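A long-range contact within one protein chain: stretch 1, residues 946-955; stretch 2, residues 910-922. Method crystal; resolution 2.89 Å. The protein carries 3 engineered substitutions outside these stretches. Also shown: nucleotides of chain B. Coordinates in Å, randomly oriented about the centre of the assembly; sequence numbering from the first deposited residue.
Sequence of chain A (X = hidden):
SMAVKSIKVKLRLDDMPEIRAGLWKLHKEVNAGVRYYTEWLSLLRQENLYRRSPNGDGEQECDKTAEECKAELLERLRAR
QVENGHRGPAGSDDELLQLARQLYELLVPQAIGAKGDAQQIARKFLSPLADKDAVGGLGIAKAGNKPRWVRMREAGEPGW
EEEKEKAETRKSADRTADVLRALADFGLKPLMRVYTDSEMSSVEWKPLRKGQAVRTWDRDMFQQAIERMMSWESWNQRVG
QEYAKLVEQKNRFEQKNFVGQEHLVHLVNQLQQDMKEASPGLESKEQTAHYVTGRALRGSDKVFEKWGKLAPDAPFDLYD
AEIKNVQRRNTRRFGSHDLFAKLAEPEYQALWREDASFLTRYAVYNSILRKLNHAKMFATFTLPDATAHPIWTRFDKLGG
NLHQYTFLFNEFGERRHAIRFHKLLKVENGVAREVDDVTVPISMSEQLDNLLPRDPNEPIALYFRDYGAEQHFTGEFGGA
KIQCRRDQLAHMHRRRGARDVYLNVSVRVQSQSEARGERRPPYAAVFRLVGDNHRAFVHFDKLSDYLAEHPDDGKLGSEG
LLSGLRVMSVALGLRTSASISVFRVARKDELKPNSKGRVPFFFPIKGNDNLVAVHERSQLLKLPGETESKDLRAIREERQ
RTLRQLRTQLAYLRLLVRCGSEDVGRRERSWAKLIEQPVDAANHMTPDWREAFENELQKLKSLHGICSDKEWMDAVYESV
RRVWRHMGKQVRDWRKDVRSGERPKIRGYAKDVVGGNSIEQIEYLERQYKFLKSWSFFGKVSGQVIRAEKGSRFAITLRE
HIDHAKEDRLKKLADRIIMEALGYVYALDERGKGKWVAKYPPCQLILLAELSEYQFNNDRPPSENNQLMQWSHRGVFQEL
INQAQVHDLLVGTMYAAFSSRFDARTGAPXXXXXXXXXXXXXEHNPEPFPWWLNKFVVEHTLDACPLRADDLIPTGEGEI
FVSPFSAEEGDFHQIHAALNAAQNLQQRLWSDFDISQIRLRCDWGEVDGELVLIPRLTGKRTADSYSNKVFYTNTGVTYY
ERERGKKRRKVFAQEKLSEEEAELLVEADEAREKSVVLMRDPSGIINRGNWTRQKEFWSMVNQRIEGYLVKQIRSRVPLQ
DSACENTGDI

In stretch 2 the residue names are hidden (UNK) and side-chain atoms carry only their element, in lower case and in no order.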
ATOM      1  N   PRO A 946     -36.517  -9.722 -26.220  1.00 73.63           N
ATOM      2  CA  PRO A 946     -35.616  -8.844 -26.981  1.00 78.22           C
ATOM      3  C   PRO A 946     -35.137  -7.668 -26.143  1.00 78.97           C
ATOM      4  O   PRO A 946     -35.915  -6.774 -25.796  1.00 81.84           O
ATOM      5  CB  PRO A 946     -36.492  -8.391 -28.158  1.00 71.95           C
ATOM      6  CG  PRO A 946     -37.884  -8.401 -27.600  1.00 56.77           C
ATOM      7  CD  PRO A 946     -37.932  -9.517 -26.583  1.00 63.00           C
ATOM      8  N   LEU A 947     -33.848  -7.663 -25.817  1.00 76.76           N
ATOM      9  CA  LEU A 947     -33.264  -6.526 -25.120  1.00 63.94           C
ATOM     10  C   LEU A 947     -33.103  -5.350 -26.075  1.00 66.62           C
ATOM     11  O   LEU A 947     -32.792  -5.527 -27.255  1.00 67.60           O
ATOM     12  CB  LEU A 947     -31.905  -6.896 -24.520  1.00 56.81           C
ATOM     13  CG  LEU A 947     -31.833  -7.899 -23.366  1.00 55.21           C
ATOM     14  CD1 LEU A 947     -32.957  -7.645 -22.380  1.00 52.76           C
ATOM     15  CD2 LEU A 947     -31.880  -9.332 -23.867  1.00 68.05           C
ATOM     16  N   ARG A 948     -33.322  -4.144 -25.561  1.00 69.35           N
ATOM     17  CA  ARG A 948     -33.128  -2.919 -26.325  1.00 69.85           C
ATOM     18  C   ARG A 948     -31.821  -2.245 -25.913  1.00 74.94           C
ATOM     19  O   ARG A 948     -31.216  -2.573 -24.888  1.00 75.06           O
ATOM     20  CB  ARG A 948     -34.305  -1.960 -26.127  1.00 64.55           C
ATOM     21  CG  ARG A 948     -35.646  -2.478 -26.618  1.00 74.68           C
ATOM     22  CD  ARG A 948     -36.776  -1.647 -26.028  1.00 82.44           C
ATOM     23  NE  ARG A 948     -38.074  -1.945 -26.626  1.00 88.01           N
ATOM     24  CZ  ARG A 948     -39.223  -1.428 -26.203  1.00 95.12           C
ATOM     25  NH1 ARG A 948     -39.237  -0.593 -25.172  1.00 94.44           N
ATOM     26  NH2 ARG A 948     -40.359  -1.748 -26.807  1.00 99.05           N
ATOM     27  N   ALA A 949     -31.389  -1.287 -26.732  1.00 69.96           N
ATOM     28  CA  ALA A 949     -30.191  -0.520 -26.419  1.00 71.46           C
ATOM     29  C   ALA A 949     -30.416   0.332 -25.177  1.00 70.42           C
ATOM     30  O   ALA A 949     -31.495   0.897 -24.983  1.00 82.62           O
ATOM     31  CB  ALA A 949     -29.800   0.363 -27.601  1.00 79.16           C
ATOM     32  N   ASP A 950     -29.391   0.407 -24.328  1.00 73.27           N
ATOM     33  CA  ASP A 950     -29.413   1.162 -23.073  1.00 70.02           C
ATOM     34  C   ASP A 950     -30.404   0.594 -22.057  1.00 66.85           C
ATOM     35  O   ASP A 950     -30.842   1.308 -21.149  1.00 61.01           O
ATOM     36  CB  ASP A 950     -29.709   2.649 -23.312  1.00 63.51           C
ATOM     37  CG  ASP A 950     -28.804   3.264 -24.360  1.00 73.53           C
ATOM     38  OD1 ASP A 950     -29.255   3.441 -25.510  1.00 72.65           O
ATOM     39  OD2 ASP A 950     -27.635   3.557 -24.036  1.00 82.35           O
ATOM     40  N   ASP A 951     -30.776  -0.679 -22.179  1.00 58.95           N
ATOM     41  CA  ASP A 951     -31.614  -1.298 -21.161  1.00 59.86           C
ATOM     42  C   ASP A 951     -30.825  -1.446 -19.867  1.00 63.09           C
ATOM     43  O   ASP A 951     -29.699  -1.949 -19.870  1.00 57.58           O
ATOM     44  CB  ASP A 951     -32.120  -2.662 -21.626  1.00 66.12           C
ATOM     45  CG  ASP A 951     -33.561  -2.624 -22.095  1.00 81.31           C
ATOM     46  OD1 ASP A 951     -33.849  -3.159 -23.185  1.00 84.84           O
ATOM     47  OD2 ASP A 951     -34.405  -2.046 -21.378  1.00 90.38           O
ATOM     48  N   LEU A 952     -31.412  -0.995 -18.762  1.00 64.54           N
ATOM     49  CA  LEU A 952     -30.761  -1.143 -17.468  1.00 60.83           C
ATOM     50  C   LEU A 952     -30.737  -2.609 -17.059  1.00 62.15           C
ATOM     51  O   LEU A 952     -31.754  -3.305 -17.135  1.00 62.86           O
ATOM     52  CB  LEU A 952     -31.481  -0.312 -16.408  1.00 48.65           C
ATOM     53  CG  LEU A 952     -31.068   1.153 -16.282  1.00 45.33           C
ATOM     54  CD1 LEU A 952     -32.020   1.892 -15.366  1.00 45.54           C
ATOM     55  CD2 LEU A 952     -29.641   1.250 -15.776  1.00 44.33           C
ATOM     56  N   ILE A 953     -29.569  -3.077 -16.633  1.00 49.23           N
ATOM     57  CA  ILE A 953     -29.399  -4.449 -16.170  1.00 45.35           C
ATOM     58  C   ILE A 953     -28.853  -4.414 -14.748  1.00 61.51           C
ATOM     59  O   ILE A 953     -27.666  -4.119 -14.548  1.00 60.74           O
ATOM     60  CB  ILE A 953     -28.473  -5.245 -17.098  1.00 45.38           C
ATOM     61  CG1 ILE A 953     -29.006  -5.215 -18.529  1.00 50.53           C
ATOM     62  CG2 ILE A 953     -28.352  -6.677 -16.611  1.00 45.58           C
ATOM     63  CD1 ILE A 953     -30.356  -5.874 -18.689  1.00 52.41           C
ATOM     64  N   PRO A 954     -29.672  -4.693 -13.741  1.00 57.69           N
ATOM     65  CA  PRO A 954     -29.171  -4.685 -12.361  1.00 44.16           C
ATOM     66  C   PRO A 954     -28.209  -5.829 -12.100  1.00 47.83           C
ATOM     67  O   PRO A 954     -28.614  -6.995 -12.051  1.00 57.51           O
ATOM     68  CB  PRO A 954     -30.449  -4.817 -11.524  1.00 57.20           C
ATOM     69  CG  PRO A 954     -31.423  -5.473 -12.432  1.00 45.75           C
ATOM     70  CD  PRO A 954     -31.110  -4.990 -13.812  1.00 45.78           C
ATOM     71  N   THR A 955     -26.929  -5.504 -11.939  1.00 53.22           N
ATOM     72  CA  THR A 955     -25.898  -6.501 -11.694  1.00 48.08           C
ATOM     73  C   THR A 955     -25.273  -6.390 -10.314  1.00 47.35           C
ATOM     74  O   THR A 955     -24.574  -7.318  -9.894  1.00 58.37           O
ATOM     75  CB  THR A 955     -24.786  -6.388 -12.744  1.00 42.35           C
ATOM     76  OG1 THR A 955     -24.016  -5.206 -12.488  1.00 59.09           O
ATOM     77  CG2 THR A 955     -25.374  -6.309 -14.142  1.00 43.05           C
ATOM     78  N   UNK A 910     -30.001   2.140  -3.398  1.00 42.08           N
ATOM     79  CA  UNK A 910     -30.080   1.742  -4.786  1.00 42.26           C
ATOM     80  C   UNK A 910     -29.155   0.604  -5.157  1.00 47.87           C
ATOM     81  O   UNK A 910     -28.496   0.016  -4.294  1.00 43.07           O
ATOM     82  N   UNK A 911     -29.095   0.296  -6.450  1.00 41.98           N
ATOM     83  CA  UNK A 911     -28.347  -0.840  -6.967  1.00 41.77           C
ATOM     84  C   UNK A 911     -27.473  -0.363  -8.118  1.00 41.35           C
ATOM     85  O   UNK A 911     -27.915   0.435  -8.952  1.00 41.64           O
ATOM     86  c   UNK A 911     -29.298  -1.968  -7.425  1.00 42.62           C
ATOM     87  c   UNK A 911     -30.121  -2.483  -6.242  1.00 43.09           C
ATOM     88  c   UNK A 911     -31.037  -3.637  -6.586  1.00 46.65           C
ATOM     89  c   UNK A 911     -28.528  -3.097  -8.091  1.00 61.81           C
ATOM     90  N   UNK A 912     -26.229  -0.836  -8.155  1.00 40.73           N
ATOM     91  CA  UNK A 912     -25.355  -0.544  -9.284  1.00 40.41           C
ATOM     92  C   UNK A 912     -25.786  -1.357 -10.497  1.00 41.05           C
ATOM     93  O   UNK A 912     -25.913  -2.582 -10.421  1.00 49.72           O
ATOM     94  n   UNK A 912     -21.051   0.579  -6.953  1.00 57.25           N
ATOM     95  c   UNK A 912     -23.901  -0.851  -8.930  1.00 39.61           C
ATOM     96  c   UNK A 912     -22.011  -0.435  -7.368  1.00 49.91           C
ATOM     97  n   UNK A 912     -19.260   1.983  -7.293  1.00 68.20           N
ATOM     98  n   UNK A 912     -19.985   0.618  -8.989  1.00 44.61           N
ATOM     99  c   UNK A 912     -23.234   0.170  -8.031  1.00 38.93           C
ATOM    100  c   UNK A 912     -20.097   1.061  -7.744  1.00 60.15           C
ATOM    101  N   UNK A 913     -26.012  -0.675 -11.617  1.00 41.33           N
ATOM    102  CA  UNK A 913     -26.522  -1.301 -12.826  1.00 42.03           C
ATOM    103  C   UNK A 913     -25.575  -1.083 -13.997  1.00 50.01           C
ATOM    104  O   UNK A 913     -24.688  -0.223 -13.966  1.00 43.01           O
ATOM    105  c   UNK A 913     -27.903  -0.753 -13.212  1.00 45.84           C
ATOM    106  s   UNK A 913     -29.235  -1.109 -12.062  1.00 54.20           S
ATOM    107  N   UNK A 914     -25.793  -1.878 -15.038  1.00 50.46           N
ATOM    108  CA  UNK A 914     -25.174  -1.695 -16.339  1.00 42.54           C
ATOM    109  C   UNK A 914     -26.266  -1.440 -17.364  1.00 43.44           C
ATOM    110  O   UNK A 914     -27.433  -1.780 -17.152  1.00 71.19           O
ATOM    111  c   UNK A 914     -22.120  -3.968 -16.423  1.00 58.93           C
ATOM    112  c   UNK A 914     -23.331  -3.368 -15.736  1.00 48.00           C
ATOM    113  n   UNK A 914     -19.455  -4.563 -17.062  1.00 64.55           N
ATOM    114  n   UNK A 914     -18.985  -5.077 -14.874  1.00 68.21           N
ATOM    115  n   UNK A 914     -21.105  -4.405 -15.471  1.00 64.17           N
ATOM    116  c   UNK A 914     -24.357  -2.920 -16.757  1.00 42.54           C
ATOM    117  c   UNK A 914     -19.849  -4.684 -15.802  1.00 68.41           C
ATOM    118  N   UNK A 915     -25.884  -0.840 -18.483  1.00 43.60           N
ATOM    119  CA  UNK A 915     -26.805  -0.625 -19.588  1.00 46.77           C
ATOM    120  C   UNK A 915     -26.367  -1.453 -20.789  1.00 55.48           C
ATOM    121  O   UNK A 915     -25.169  -1.586 -21.064  1.00 57.41           O
ATOM    122  c   UNK A 915     -28.366   2.919 -19.874  1.00 98.32           C
ATOM    123  n   UNK A 915     -28.226   5.560 -20.868  1.00 83.45           N
ATOM    124  c   UNK A 915     -26.903   0.858 -19.950  1.00 61.63           C
ATOM    125  c   UNK A 915     -28.052   1.569 -19.244  1.00 80.74           C
ATOM    126  c   UNK A 915     -27.511   5.233 -19.797  1.00102.07           C
ATOM    127  n   UNK A 915     -26.747   6.146 -19.212  1.00103.27           N
ATOM    128  n   UNK A 915     -27.557   3.996 -19.311  1.00105.01           N
ATOM    129  N   UNK A 916     -27.343  -2.018 -21.490  1.00 59.47           N
ATOM    130  CA  UNK A 916     -27.054  -2.933 -22.602  1.00 46.46           C
ATOM    131  C   UNK A 916     -26.359  -2.166 -23.722  1.00 57.57           C
ATOM    132  O   UNK A 916     -26.861  -1.113 -24.154  1.00 58.82           O
ATOM    133  c   UNK A 916     -28.344  -3.588 -23.102  1.00 47.50           C
ATOM    134  c   UNK A 916     -28.925  -4.497 -22.035  1.00 57.96           C
ATOM    135  c   UNK A 916     -28.079  -4.380 -24.370  1.00 50.39           C
ATOM    136  N   UNK A 917     -25.218  -2.641 -24.218  1.00 57.51           N
ATOM    137  CA  UNK A 917     -24.558  -1.969 -25.338  1.00 58.54           C
ATOM    138  C   UNK A 917     -25.233  -2.276 -26.661  1.00 63.55           C
ATOM    139  O   UNK A 917     -25.714  -3.385 -26.903  1.00 72.46           O
ATOM    140  c   UNK A 917     -23.141  -2.549 -25.303  1.00 49.08           C
ATOM    141  c   UNK A 917     -23.338  -3.919 -24.769  1.00 54.60           C
ATOM    142  c   UNK A 917     -24.445  -3.802 -23.746  1.00 57.96           C
ATOM    143  N   UNK A 918     -25.239  -1.268 -27.536  1.00 66.26           N
ATOM    144  CA  UNK A 918     -25.890  -1.394 -28.835  1.00 65.18           C
ATOM    145  C   UNK A 918     -25.243  -2.451 -29.723  1.00 68.97           C
ATOM    146  O   UNK A 918     -25.869  -2.883 -30.696  1.00 79.34           O
ATOM    147  c   UNK A 918     -25.895  -0.042 -29.546  1.00 56.04           C
ATOM    148  N   UNK A 919     -24.011  -2.876 -29.415  1.00 56.92           N
ATOM    149  CA  UNK A 919     -23.376  -3.950 -30.174  1.00 68.93           C
ATOM    150  C   UNK A 919     -24.224  -5.211 -30.194  1.00 79.24           C
ATOM    151  O   UNK A 919     -24.182  -5.972 -31.167  1.00 89.53           O
ATOM    152  n   UNK A 919     -19.664  -4.336 -28.025  1.00 73.92           N
ATOM    153  c   UNK A 919     -19.647  -3.618 -26.906  1.00 72.18           C
ATOM    154  c   UNK A 919     -20.928  -3.282 -29.890  1.00 81.72           C
ATOM    155  n   UNK A 919     -19.712  -4.221 -25.726  1.00 66.01           N
ATOM    156  c   UNK A 919     -19.585  -3.767 -29.369  1.00 86.63           C
ATOM    157  n   UNK A 919     -19.572  -2.295 -26.966  1.00 76.73           N
ATOM    158  c   UNK A 919     -22.008  -4.283 -29.587  1.00 75.06           C
ATOM    159  N   UNK A 920     -24.981  -5.458 -29.131  1.00 76.46           N
ATOM    160  CA  UNK A 920     -25.713  -6.705 -28.979  1.00 77.89           C
ATOM    161  C   UNK A 920     -27.166  -6.608 -29.427  1.00 81.26           C
ATOM    162  O   UNK A 920     -27.850  -7.635 -29.478  1.00 81.46           O
ATOM    163  s   UNK A 920     -23.965  -7.027 -26.826  1.00 64.10           S
ATOM    164  c   UNK A 920     -25.638  -7.162 -27.521  1.00 68.35           C
ATOM    165  N   UNK A 921     -27.643  -5.410 -29.771  1.00 80.75           N
ATOM    166  CA  UNK A 921     -29.021  -5.216 -30.197  1.00 85.01           C
ATOM    167  C   UNK A 921     -29.162  -4.841 -31.664  1.00 87.64           C
ATOM    168  O   UNK A 921     -30.266  -4.954 -32.209  1.00 88.41           O
ATOM    169  o   UNK A 921     -29.077  -2.863 -29.622  1.00 92.34           O
ATOM    170  c   UNK A 921     -29.551  -4.448 -27.866  1.00 73.43           C
ATOM    171  c   UNK A 921     -29.693  -4.128 -29.349  1.00 86.07           C
ATOM    172  N   UNK A 922     -28.088  -4.387 -32.305  1.00 91.11           N
ATOM    173  CA  UNK A 922     -28.139  -4.076 -33.726  1.00 88.97           C
ATOM    174  C   UNK A 922     -28.417  -5.342 -34.525  1.00 93.70           C
ATOM    175  O   UNK A 922     -27.815  -6.392 -34.280  1.00 97.71           O
ATOM    176  n   UNK A 922     -23.165  -4.027 -33.686  1.00 78.04           N
ATOM    177  c   UNK A 922     -24.305  -3.416 -33.994  1.00 84.90           C
ATOM    178  c   UNK A 922     -25.581  -4.183 -33.715  1.00 79.93           C
ATOM    179  o   UNK A 922     -24.343  -2.284 -34.479  1.00 95.27           O
ATOM    180  c   UNK A 922     -26.824  -3.432 -34.168  1.00 82.65           C
TER
ATOM    181  P     G B  14     -21.863   0.427 -28.315  1.00 85.21           P
ATOM    182  OP1   G B  14     -21.634  -1.014 -28.059  1.00 72.92           O
ATOM    183  OP2   G B  14     -20.711   1.358 -28.183  1.00 80.72           O
ATOM    184  O5'   G B  14     -22.498   0.646 -29.760  1.00 79.38           O
ATOM    185  C5'   G B  14     -21.988   1.641 -30.635  1.00 80.18           C
ATOM    186  C4'   G B  14     -23.092   2.426 -31.298  1.00 85.93           C
ATOM    187  O4'   G B  14     -23.440   3.567 -30.473  1.00 82.66           O
ATOM    188  C3'   G B  14     -22.745   3.040 -32.646  1.00100.47           C
ATOM    189  O3'   G B  14     -22.849   2.121 -33.719  1.00104.67           O
ATOM    190  C2'   G B  14     -23.709   4.214 -32.742  1.00 96.41           C
ATOM    191  O2'   G B  14     -25.008   3.777 -33.116  1.00 88.10           O
ATOM    192  C1'   G B  14     -23.754   4.679 -31.287  1.00 90.17           C
ATOM    193  N9    G B  14     -22.770   5.747 -31.017  1.00 84.70           N
ATOM    194  C8    G B  14     -21.644   5.653 -30.231  1.00 77.67           C
ATOM    195  N7    G B  14     -20.964   6.766 -30.173  1.00 74.17           N
ATOM    196  C5    G B  14     -21.685   7.650 -30.967  1.00 85.33           C
ATOM    197  C6    G B  14     -21.439   9.012 -31.286  1.00 89.35           C
ATOM    198  O6    G B  14     -20.503   9.734 -30.919  1.00 92.73           O
ATOM    199  N1    G B  14     -22.420   9.529 -32.126  1.00 83.27           N
ATOM    200  C2    G B  14     -23.502   8.834 -32.603  1.00 79.53           C
ATOM    201  N2    G B  14     -24.336   9.517 -33.403  1.00 84.78           N
ATOM    202  N3    G B  14     -23.746   7.565 -32.312  1.00 77.38           N
ATOM    203  C4    G B  14     -22.804   7.038 -31.496  1.00 82.87           C
ATOM    204  P     A B  13     -19.985   2.569 -22.834  1.00 85.13           P
ATOM    205  OP1   A B  13     -19.145   1.684 -21.988  1.00 84.27           O
ATOM    206  OP2   A B  13     -19.379   3.755 -23.501  1.00 66.35           O
ATOM    207  O5'   A B  13     -20.671   1.702 -23.976  1.00 87.67           O
ATOM    208  C5'   A B  13     -21.083   2.310 -25.187  1.00 74.24           C
ATOM    209  C4'   A B  13     -22.579   2.266 -25.367  1.00 64.13           C
ATOM    210  O4'   A B  13     -23.162   3.494 -24.860  1.00 67.94           O
ATOM    211  C3'   A B  13     -23.042   2.200 -26.811  1.00 75.27           C
ATOM    212  O3'   A B  13     -23.035   0.884 -27.319  1.00 79.53           O
ATOM    213  C2'   A B  13     -24.418   2.845 -26.763  1.00 73.62           C
ATOM    214  O2'   A B  13     -25.391   1.938 -26.270  1.00 76.61           O
ATOM    215  C1'   A B  13     -24.196   3.931 -25.718  1.00 75.63           C
ATOM    216  N9    A B  13     -23.770   5.206 -26.326  1.00 76.13           N
ATOM    217  C8    A B  13     -22.635   5.922 -26.032  1.00 73.07           C
ATOM    218  N7    A B  13     -22.514   7.031 -26.722  1.00 73.85           N
ATOM    219  C5    A B  13     -23.650   7.045 -27.520  1.00 71.03           C
ATOM    220  C6    A B  13     -24.111   7.959 -28.478  1.00 68.25           C
ATOM    221  N6    A B  13     -23.454   9.075 -28.798  1.00 72.97           N
ATOM    222  N1    A B  13     -25.279   7.688 -29.101  1.00 77.42           N
ATOM    223  C2    A B  13     -25.931   6.566 -28.775  1.00 82.82           C
ATOM    224  N3    A B  13     -25.601   5.630 -27.888  1.00 80.32           N
ATOM    225  C4    A B  13     -24.435   5.931 -27.288  1.00 74.61           C
ATOM    226  P     U B   3     -34.198   9.728 -25.914  1.00 82.98           P
ATOM    227  OP1   U B   3     -35.626   9.472 -25.588  1.00 75.61           O
ATOM    228  OP2   U B   3     -33.700  11.126 -25.945  1.00 85.68           O
ATOM    229  O5'   U B   3     -33.314   8.914 -24.873  1.00 70.50           O
ATOM    230  C5'   U B   3     -33.563   7.539 -24.630  1.00 61.86           C
ATOM    231  C4'   U B   3     -32.512   6.942 -23.732  1.00 56.44           C
ATOM    232  O4'   U B   3     -31.214   7.024 -24.374  1.00 66.82           O
ATOM    233  C3'   U B   3     -32.303   7.646 -22.401  1.00 52.55           C
ATOM    234  O3'   U B   3     -33.259   7.292 -21.425  1.00 50.18           O
ATOM    235  C2'   U B   3     -30.882   7.246 -22.036  1.00 61.74           C
ATOM    236  O2'   U B   3     -30.843   5.917 -21.536  1.00 56.45           O
ATOM    237  C1'   U B   3     -30.212   7.265 -23.409  1.00 64.01           C
ATOM    238  N1    U B   3     -29.589   8.574 -23.700  1.00 62.45           N
ATOM    239  C2    U B   3     -28.390   8.866 -23.084  1.00 61.04           C
ATOM    240  O2    U B   3     -27.840   8.091 -22.317  1.00 57.62           O
ATOM    241  N3    U B   3     -27.864  10.096 -23.401  1.00 56.01           N
ATOM    242  C4    U B   3     -28.408  11.037 -24.251  1.00 56.59           C
ATOM    243  O4    U B   3     -27.822  12.103 -24.442  1.00 61.90           O
ATOM    244  C5    U B   3     -29.648  10.655 -24.847  1.00 60.61           C
ATOM    245  C6    U B   3     -30.183   9.467 -24.560  1.00 63.22           C

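Position 910 has no side-chain atoms and touches nothing on stretch 1: Gly910. Position 911 opens the strand with four carbons, forked at the first, one arm two carbons long; the short arm lies 4.3 Å from CB of Pro954. That fork is isoleucine, Ile911, and the atom is its CG2.

Position 912 carries three carbons, a nitrogen, then a carbon bearing two more nitrogens, a guanidinium whose end leads away from stretch 1: Arg912. Thr955 N makes a weak hydrogen bond to Arg912 O at 3.4 Å.

Position 913 is one carbon and one sulfur. The carbon, CB, lies 3.7 Å from CD2 of Leu952, and the sulfur 3.6 Å from CA of Pro954: Cys913.

Position 914 repeats the guanidinium pattern, on the face it shares with Ile953, opposite the one that holds Cys913, its second carbon 3.8 Å from OG1 of Thr955: Arg914. Arg914 N donates to Ile953 O at 3.0 Å and Ile953 N to Arg914 O at 2.6 Å.

Position 915 is a third such chain, its third carbon 3.7 Å from CB of Asp950: Arg915. Its NH1 and Asp950 OD2, 3.8 Å apart, form a long salt bridge of charges only, because the oxygen lies well out of the guanidinium plane. The same NH1 donates to O2 of U3, 2.9 Å away.

Position 916 has one carbon carrying two more. It points toward stretch 1, with one branch 3.6 Å from CG1 of Ile953: Val916, the residue most covered by the other stretch.

At 917 three carbons close a ring onto the backbone nitrogen, pointing away: Pro917. A single carbon at 918, 4.4 Å from CB of Ala949, is Ala918; its N donates to O3' of A13 at 3.1 Å. Position 919 has another guanidinium, out of reach of stretch 1 and 2.7 Å from OP1 of G14 through one terminal nitrogen: Arg919. One carbon and one sulfur at 920 make Cys920. At 921 a carbon bears an oxygen and a carbon, the latter 3.5 Å from O of Leu947: Thr921. Position 922, three carbons ending in an oxygen and a nitrogen, is Gln922.

The contact works by antiparallel pairing, extended past the strands where Val916 N donates to Asp951 O (2.9 Å) and Asp950 N to Val916 O (3.0 Å). The type II turn from Arg948 to Asp951 presents that second amide. The backbone supplies every cross-stretch hydrogen bond; apolar side chains pack around it, while Arg915 and, beyond the contact, Arg919 reach nucleotides of chain B.

Stretch 2, residues 910-922: GIRCRRVPARCTQ
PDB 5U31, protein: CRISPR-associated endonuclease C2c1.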